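Side-chain contacts in lipocalin allergen (Canis lupus familiaris, PDB 4ODD), which is a secreted dog dander allergen of the lipocalin family and probably binds small molecules: residues K133-E137 with K138-E142; I28-G32 with P33-Y37; I145-L148 with G149-D152. All blocks are in the same frame, centred on the assembly; numbering follows the deposited sequence.

Contact 1 of 3, residues K133-E137 with K138-E142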
loop_
_atom_site.group_PDB
_atom_site.type_symbol
_atom_site.label_atom_id
_atom_site.label_comp_id
_atom_site.label_asym_id
_atom_site.label_seq_id
_atom_site.Cartn_x
_atom_site.Cartn_y
_atom_site.Cartn_z
ATOM N N LYS A 133 8.431 -7.974 10.021
ATOM C CA LYS A 133 8.942 -7.191 11.129
ATOM C C LYS A 133 8.054 -5.968 11.339
ATOM O O LYS A 133 7.492 -5.797 12.418
ATOM C CB LYS A 133 10.387 -6.770 10.853
ATOM C CG LYS A 133 11.057 -5.989 11.985
ATOM C CD LYS A 133 12.510 -5.649 11.625
ATOM C CE LYS A 133 13.118 -4.631 12.580
ATOM N NZ LYS A 133 12.553 -3.270 12.371
ATOM N N LEU A 134 7.919 -5.137 10.303
ATOM C CA LEU A 134 7.070 -3.950 10.384
ATOM C C LEU A 134 5.674 -4.305 10.857
ATOM O O LEU A 134 5.138 -3.682 11.776
ATOM C CB LEU A 134 6.957 -3.232 9.035
ATOM C CG LEU A 134 5.894 -2.121 9.080
ATOM C CD1 LEU A 134 6.513 -0.803 9.521
ATOM C CD2 LEU A 134 5.168 -1.967 7.748
ATOM N N SER A 135 5.085 -5.299 10.204
ATOM C CA SER A 135 3.738 -5.715 10.534
ATOM C C SER A 135 3.673 -6.006 12.037
ATOM O O SER A 135 2.779 -5.528 12.743
ATOM C CB SER A 135 3.341 -6.926 9.695
ATOM O OG SER A 135 2.001 -7.277 9.947
ATOM N N ARG A 136 4.645 -6.761 12.532
ATOM C CA ARG A 136 4.704 -7.054 13.955
ATOM C C ARG A 136 4.797 -5.766 14.777
ATOM O O ARG A 136 4.021 -5.576 15.710
ATOM C CB ARG A 136 5.885 -7.980 14.251
ATOM C CG ARG A 136 5.925 -8.533 15.664
ATOM C CD ARG A 136 7.145 -9.433 15.873
ATOM N NE ARG A 136 8.400 -8.758 15.535
ATOM C CZ ARG A 136 9.152 -9.053 14.476
ATOM N NH1 ARG A 136 8.786 -10.026 13.647
ATOM N NH2 ARG A 136 10.276 -8.380 14.245
ATOM N N GLU A 137 5.729 -4.882 14.413
ATOM C CA GLU A 137 5.968 -3.651 15.175
ATOM C C GLU A 137 4.680 -2.859 15.376
ATOM O O GLU A 137 4.422 -2.330 16.455
ATOM C CB GLU A 137 7.000 -2.741 14.492
ATOM C CG GLU A 137 8.101 -3.435 13.695
ATOM C CD GLU A 137 9.200 -4.055 14.552
ATOM O OE1 GLU A 137 8.884 -4.883 15.438
ATOM O OE2 GLU A 137 10.388 -3.724 14.325
ATOM N N LYS A 138 3.879 -2.775 14.322
ATOM C CA LYS A 138 2.657 -1.983 14.361
ATOM C C LYS A 138 1.490 -2.747 14.967
ATOM O O LYS A 138 0.346 -2.319 14.852
ATOM C CB LYS A 138 2.312 -1.491 12.961
ATOM C CG LYS A 138 3.426 -0.660 12.334
ATOM C CD LYS A 138 3.679 0.573 13.171
ATOM C CE LYS A 138 4.766 1.444 12.596
ATOM N NZ LYS A 138 4.829 2.712 13.386
ATOM N N GLY A 139 1.783 -3.875 15.609
ATOM C CA GLY A 139 0.782 -4.604 16.371
ATOM C C GLY A 139 -0.201 -5.414 15.550
ATOM O O GLY A 139 -1.304 -5.740 16.009
ATOM N N ILE A 140 0.195 -5.741 14.327
ATOM C CA ILE A 140 -0.638 -6.570 13.470
ATOM C C ILE A 140 -0.296 -8.036 13.682
ATOM O O ILE A 140 0.881 -8.417 13.670
ATOM C CB ILE A 140 -0.486 -6.190 11.984
ATOM C CG1 ILE A 140 -0.923 -4.735 11.778
ATOM C CG2 ILE A 140 -1.277 -7.155 11.098
ATOM C CD1 ILE A 140 -0.341 -4.083 10.538
ATOM N N PRO A 141 -1.335 -8.857 13.895
ATOM C CA PRO A 141 -1.215 -10.305 14.092
ATOM C C PRO A 141 -0.686 -10.973 12.836
ATOM O O PRO A 141 -1.158 -10.672 11.739
ATOM C CB PRO A 141 -2.664 -10.748 14.330
ATOM C CG PRO A 141 -3.409 -9.496 14.704
ATOM C CD PRO A 141 -2.740 -8.406 13.947
ATOM N N GLU A 142 0.269 -11.882 12.997
ATOM C CA GLU A 142 0.868 -12.556 11.854
ATOM C C GLU A 142 -0.145 -13.315 10.978
ATOM O O GLU A 142 0.082 -13.521 9.790
ATOM C CB GLU A 142 1.993 -13.478 12.312
ATOM C CG GLU A 142 2.907 -13.916 11.178
ATOM C CD GLU A 142 4.217 -14.500 11.669
ATOM O OE1 GLU A 142 4.290 -14.890 12.856
ATOM O OE2 GLU A 142 5.175 -14.566 10.865
#
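Ile140 turns back against Ser135 just after the end of helix 125-137. Ile140 CB lies 3.4 Å from Ser135 OG and stays close to Ser135 O. The two branches then part. CG2 stands anti to the backbone N and packs beside the hydroxyl, with Ile140 CG2 3.5 Å from Ser135 OG. Ile140 CG1 takes the place beside the backbone N (chi1 -61°) and passes the carbonyl, 3.9 Å from Ser135 O. At the tip, Ile140 CD1 ends 4.0 Å from Ser135 OG. The hydroxyl is bordered by aliphatic carbons on this side, and its hydrogen bond is made with Ser21 OG.

The Lys138 side chain packs on Leu134 with its carbons. Its bent chain crosses the leucine at a slant: Lys138 CG and CE both approach Leu134 CD1, and CG also lies near Leu134 O. Leu134 also rests on Ile98 and Lys138 on Tyr100, so strand 96-104 backs this side. On the exposed side, Lys133 NZ meets Glu137 OE2 on its anti side in a salt bridge, and Arg136 NE pairs with Glu137 OE1 in a long one.

Lys138 N still bonds to Leu134 O at 3.0 Å. Ile140 N then reaches back to Ser135 O (3.0 Å), and Gly139 N bonds to Arg136 O (2.8 Å). With Gly139 at positive phi (77°), this pair of bonds is the Schellman motif that ends the helix.

Contact 2 of 3, residues I28-G32 with P33-Y37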
loop_
_atom_site.group_PDB
_atom_site.type_symbol
_atom_site.label_atom_id
_atom_site.label_comp_id
_atom_site.label_asym_id
_atom_site.label_seq_id
_atom_site.Cartn_x
_atom_site.Cartn_y
_atom_site.Cartn_z
ATOM N N ILE A 28 -8.928 -6.026 4.233
ATOM C CA ILE A 28 -8.080 -6.558 3.180
ATOM C C ILE A 28 -8.597 -7.907 2.692
ATOM O O ILE A 28 -7.956 -8.577 1.880
ATOM C CB ILE A 28 -6.642 -6.753 3.685
ATOM C CG1 ILE A 28 -6.639 -7.701 4.898
ATOM C CG2 ILE A 28 -6.008 -5.402 4.030
ATOM C CD1 ILE A 28 -5.260 -7.963 5.482
ATOM N N GLY A 29 -9.754 -8.310 3.205
ATOM C CA GLY A 29 -10.370 -9.554 2.797
ATOM C C GLY A 29 -11.053 -9.353 1.466
ATOM O O GLY A 29 -10.946 -8.267 0.870
ATOM N N GLU A 30 -11.753 -10.386 0.994
ATOM C CA GLU A 30 -12.484 -10.266 -0.258
ATOM C C GLU A 30 -13.507 -9.146 -0.148
ATOM O O GLU A 30 -14.295 -9.101 0.792
ATOM C CB GLU A 30 -13.151 -11.580 -0.670
ATOM C CG GLU A 30 -13.592 -11.594 -2.144
ATOM C CD GLU A 30 -12.475 -11.174 -3.115
ATOM O OE1 GLU A 30 -11.797 -12.075 -3.666
ATOM O OE2 GLU A 30 -12.279 -9.947 -3.331
ATOM N N ASN A 31 -13.460 -8.232 -1.110
ATOM C CA ASN A 31 -14.317 -7.060 -1.108
ATOM C C ASN A 31 -13.906 -5.981 -0.115
ATOM O O ASN A 31 -14.627 -5.001 0.056
ATOM C CB ASN A 31 -15.766 -7.460 -0.888
ATOM C CG ASN A 31 -16.679 -6.812 -1.881
ATOM O OD1 ASN A 31 -16.622 -7.120 -3.074
ATOM N ND2 ASN A 31 -17.516 -5.889 -1.412
ATOM N N GLY A 32 -12.756 -6.159 0.534
ATOM C CA GLY A 32 -12.203 -5.125 1.393
ATOM C C GLY A 32 -11.551 -4.046 0.544
ATOM O O GLY A 32 -10.943 -4.352 -0.504
ATOM N N PRO A 33 -11.673 -2.782 0.971
ATOM C CA PRO A 33 -11.169 -1.663 0.169
ATOM C C PRO A 33 -9.645 -1.581 0.188
ATOM O O PRO A 33 -9.063 -0.819 -0.575
ATOM C CB PRO A 33 -11.795 -0.432 0.839
ATOM C CG PRO A 33 -12.046 -0.851 2.254
ATOM C CD PRO A 33 -12.359 -2.340 2.195
ATOM N N PHE A 34 -9.007 -2.365 1.044
ATOM C CA PHE A 34 -7.560 -2.322 1.115
ATOM C C PHE A 34 -6.932 -3.584 0.584
ATOM O O PHE A 34 -5.723 -3.789 0.709
ATOM C CB PHE A 34 -7.073 -1.940 2.519
ATOM C CG PHE A 34 -7.312 -0.490 2.841
ATOM C CD1 PHE A 34 -6.387 0.478 2.465
ATOM C CD2 PHE A 34 -8.489 -0.083 3.462
ATOM C CE1 PHE A 34 -6.609 1.829 2.736
ATOM C CE2 PHE A 34 -8.725 1.251 3.732
ATOM C CZ PHE A 34 -7.779 2.216 3.367
ATOM N N ARG A 35 -7.766 -4.421 -0.027
ATOM C CA ARG A 35 -7.262 -5.487 -0.877
ATOM C C ARG A 35 -6.822 -4.837 -2.201
ATOM O O ARG A 35 -7.513 -4.904 -3.219
ATOM C CB ARG A 35 -8.334 -6.567 -1.092
ATOM C CG ARG A 35 -7.795 -7.905 -1.590
ATOM C CD ARG A 35 -8.880 -8.960 -1.616
ATOM N NE ARG A 35 -8.434 -10.213 -2.222
ATOM C CZ ARG A 35 -7.939 -11.246 -1.542
ATOM N NH1 ARG A 35 -7.814 -11.184 -0.222
ATOM N NH2 ARG A 35 -7.560 -12.347 -2.186
ATOM N N ILE A 36 -5.663 -4.189 -2.150
ATOM C CA ILE A 36 -5.211 -3.273 -3.187
ATOM C C ILE A 36 -4.217 -3.906 -4.146
ATOM O O ILE A 36 -3.183 -4.458 -3.740
ATOM C CB ILE A 36 -4.505 -2.053 -2.565
ATOM C CG1 ILE A 36 -5.464 -1.273 -1.684
ATOM C CG2 ILE A 36 -3.951 -1.151 -3.657
ATOM C CD1 ILE A 36 -6.701 -0.884 -2.401
ATOM N N TYR A 37 -4.507 -3.808 -5.431
ATOM C CA TYR A 37 -3.549 -4.277 -6.417
ATOM C C TYR A 37 -2.919 -3.076 -7.068
ATOM O O TYR A 37 -3.541 -2.380 -7.874
ATOM C CB TYR A 37 -4.215 -5.186 -7.443
ATOM C CG TYR A 37 -4.718 -6.465 -6.815
ATOM C CD1 TYR A 37 -3.850 -7.538 -6.589
ATOM C CD2 TYR A 37 -6.052 -6.604 -6.433
ATOM C CE1 TYR A 37 -4.302 -8.725 -6.014
ATOM C CE2 TYR A 37 -6.506 -7.780 -5.866
ATOM C CZ TYR A 37 -5.629 -8.832 -5.653
ATOM O OH TYR A 37 -6.105 -9.985 -5.080
#
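Arg35 leaves the backbone with CG opposite its own N (chi1 -162°) and then runs straight from CG to NE. This lays the chain along the carbonyls of Ile28 and Gly29. Arg35 CG is 3.5 Å from Ile28 O, and Arg35 CD is 3.3 Å from Gly29 O. At the end, chi4 of 94° turns the guanidinium so that its edge faces the Ile28 carbonyl. Arg35 NH1 gives Ile28 O a weak hydrogen bond of 3.4 Å, with the acceptor in the guanidinium plane.

Glu30 approaches from another direction. Glu30 OE2 lies 4.0 Å from Arg35 NE, well out of the guanidinium plane. No N-H points at it, and the opposite charges are too far apart for a salt bridge. The glutamate is poorly ordered, so its position is uncertain. On the apolar side, Ile28 CG2 meets Phe34 CB at 3.9 Å, the two side chains crossing at about a right angle.

Two beta turns follow one another here. A type II turn runs from Gly29 to Gly32, with Asn31 at positive phi (75°). A type I turn runs from Gly32 to Arg35 and is closed by Arg35 N on Gly32 O (3.2 Å).

The turns lead from helix 25-28 into strand 36-44. Ile28 and Arg35 both touch Ile146 of strand 145-147. Phe34 packs on Asp101 and Asn103 of strand 96-104 and meets the Tyr81 ring edge-to-face.

Contact 3 of 3, residues I145-L148 with G149-D152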
loop_
_atom_site.group_PDB
_atom_site.type_symbol
_atom_site.label_atom_id
_atom_site.label_comp_id
_atom_site.label_asym_id
_atom_site.label_seq_id
_atom_site.Cartn_x
_atom_site.Cartn_y
_atom_site.Cartn_z
ATOM N N ILE A 145 -1.769 -11.578 7.791
ATOM C CA ILE A 145 -0.960 -11.355 6.598
ATOM C C ILE A 145 -1.528 -12.113 5.406
ATOM O O ILE A 145 -1.836 -13.300 5.510
ATOM C CB ILE A 145 0.491 -11.798 6.807
ATOM C CG1 ILE A 145 1.172 -10.908 7.847
ATOM C CG2 ILE A 145 1.253 -11.777 5.479
ATOM C CD1 ILE A 145 2.629 -11.280 8.111
ATOM N N ILE A 146 -1.667 -11.431 4.273
ATOM C CA ILE A 146 -2.219 -12.048 3.064
ATOM C C ILE A 146 -1.311 -11.843 1.851
ATOM O O ILE A 146 -0.821 -10.734 1.600
ATOM C CB ILE A 146 -3.593 -11.472 2.733
ATOM C CG1 ILE A 146 -4.574 -11.778 3.853
ATOM C CG2 ILE A 146 -4.109 -12.025 1.423
ATOM C CD1 ILE A 146 -5.898 -11.099 3.655
ATOM N N TYR A 147 -1.085 -12.920 1.101
ATOM C CA TYR A 147 -0.294 -12.839 -0.126
ATOM C C TYR A 147 -1.225 -12.554 -1.313
ATOM O O TYR A 147 -2.218 -13.263 -1.530
ATOM C CB TYR A 147 0.528 -14.124 -0.321
ATOM C CG TYR A 147 1.303 -14.167 -1.617
ATOM C CD1 TYR A 147 2.383 -13.321 -1.834
ATOM C CD2 TYR A 147 0.948 -15.047 -2.632
ATOM C CE1 TYR A 147 3.084 -13.352 -3.033
ATOM C CE2 TYR A 147 1.641 -15.079 -3.830
ATOM C CZ TYR A 147 2.711 -14.235 -4.029
ATOM O OH TYR A 147 3.407 -14.279 -5.231
ATOM N N LEU A 148 -0.935 -11.483 -2.048
ATOM C CA LEU A 148 -1.804 -11.084 -3.162
ATOM C C LEU A 148 -1.091 -11.233 -4.476
ATOM O O LEU A 148 -1.693 -11.039 -5.532
ATOM C CB LEU A 148 -2.279 -9.645 -3.010
ATOM C CG LEU A 148 -3.221 -9.368 -1.842
ATOM C CD1 LEU A 148 -3.587 -7.864 -1.789
ATOM C CD2 LEU A 148 -4.460 -10.249 -1.958
ATOM N N GLY A 149 0.195 -11.582 -4.394
ATOM C CA GLY A 149 1.031 -11.794 -5.562
ATOM C C GLY A 149 0.461 -12.686 -6.656
ATOM O O GLY A 149 0.779 -12.496 -7.836
ATOM N N ASP A 150 -0.379 -13.651 -6.289
ATOM C CA ASP A 150 -0.854 -14.644 -7.259
ATOM C C ASP A 150 -2.345 -14.560 -7.593
ATOM O O ASP A 150 -2.884 -15.445 -8.267
ATOM C CB ASP A 150 -0.535 -16.056 -6.765
ATOM C CG ASP A 150 -1.226 -16.378 -5.450
ATOM O OD1 ASP A 150 -2.074 -15.561 -5.007
ATOM O OD2 ASP A 150 -0.914 -17.438 -4.863
ATOM N N THR A 151 -3.008 -13.514 -7.115
ATOM C CA THR A 151 -4.432 -13.326 -7.379
ATOM C C THR A 151 -4.716 -12.036 -8.141
ATOM O O THR A 151 -5.866 -11.568 -8.190
ATOM C CB THR A 151 -5.264 -13.345 -6.085
ATOM O OG1 THR A 151 -4.682 -12.467 -5.109
ATOM C CG2 THR A 151 -5.289 -14.746 -5.520
ATOM N N ASP A 152 -3.667 -11.469 -8.734
ATOM C CA ASP A 152 -3.816 -10.225 -9.468
ATOM C C ASP A 152 -4.309 -10.506 -10.873
ATOM O O ASP A 152 -3.524 -10.546 -11.811
ATOM C CB ASP A 152 -2.503 -9.450 -9.514
ATOM C CG ASP A 152 -2.706 -7.999 -9.907
ATOM O OD1 ASP A 152 -3.863 -7.654 -10.278
ATOM O OD2 ASP A 152 -1.712 -7.221 -9.851
#
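Tyr147 lies over Gly149, and this is the close-packed part of the contact. The ring leaves its backbone with CG trans to N (chi1 176°), which carries it forward over the next turn of chain. Gly149 CA sits over one face, 3.8 Å from the centroid of the Tyr147 ring, and makes a CH-pi contact. The approach is not quite central: CA is displaced toward the hydroxyl end, with Gly149 CA 3.3 Å from Tyr147 CZ. Gly149 N lies above the middle of the same ring, so the peptide runs along that face. The Tyr19 ring of strand 13-22 also meets Tyr147, with the two planes steeply inclined.

Beneath the ring the chain makes a type I beta turn from Leu148 to Thr151. It follows strand 145-147, which pairs antiparallel with strand 13-22 in the lipocalin barrel. Thr151 N closes the turn on Leu148 O at 3.2 Å, in a nearly straight N-H...O arrangement (169°). The donor stands above the carbonyl plane. Thr151 OG1 is also near Leu148 O, but that bond is weak and not settled, and OG1 has Tyr37 OH as its stronger partner. Leu148 itself is buried. Leu148 CD2 lies 3.9 Å from Thr151 OG1, and the leucine side chain also packs on Thr17, Val20 and Tyr37.

The outer side differs in exposure, not in distance. Asp150 and the tyrosine are both open to solvent in the isolated molecule. The carboxylate slants across the rim of the ring, with Asp150 CG 3.5 Å from Tyr147 CE2 and Asp150 OD2 at the ring edge. The carboxylate and ring planes are 73° apart. Both residues also touch a neighbouring molecule in the crystal.

From the N terminus, contact 2 comes first. It closes the loop between helix 25-28 and strand 36-44. Contact 1 follows much later, where helix 125-137 gives way to loop. Contact 3 is last, at the end of strand 145-147. The three lie in series, and none nests in or crosses another. Contacts 2 and 3 touch, with Leu148 CD2 packed on Arg35 CZ, and so join the start of strand 36-44 to the end of strand 145-147. Contact 1 sets the end of helix 125-137 beside strand 145-147, with Ser135 OG 4.3 Å from Ile145 CG1. Contacts 1 and 2 do not touch. Beyond contact 3 the chain continues to Cys154, which is disulfide-bonded to Cys62 of strand 62-71.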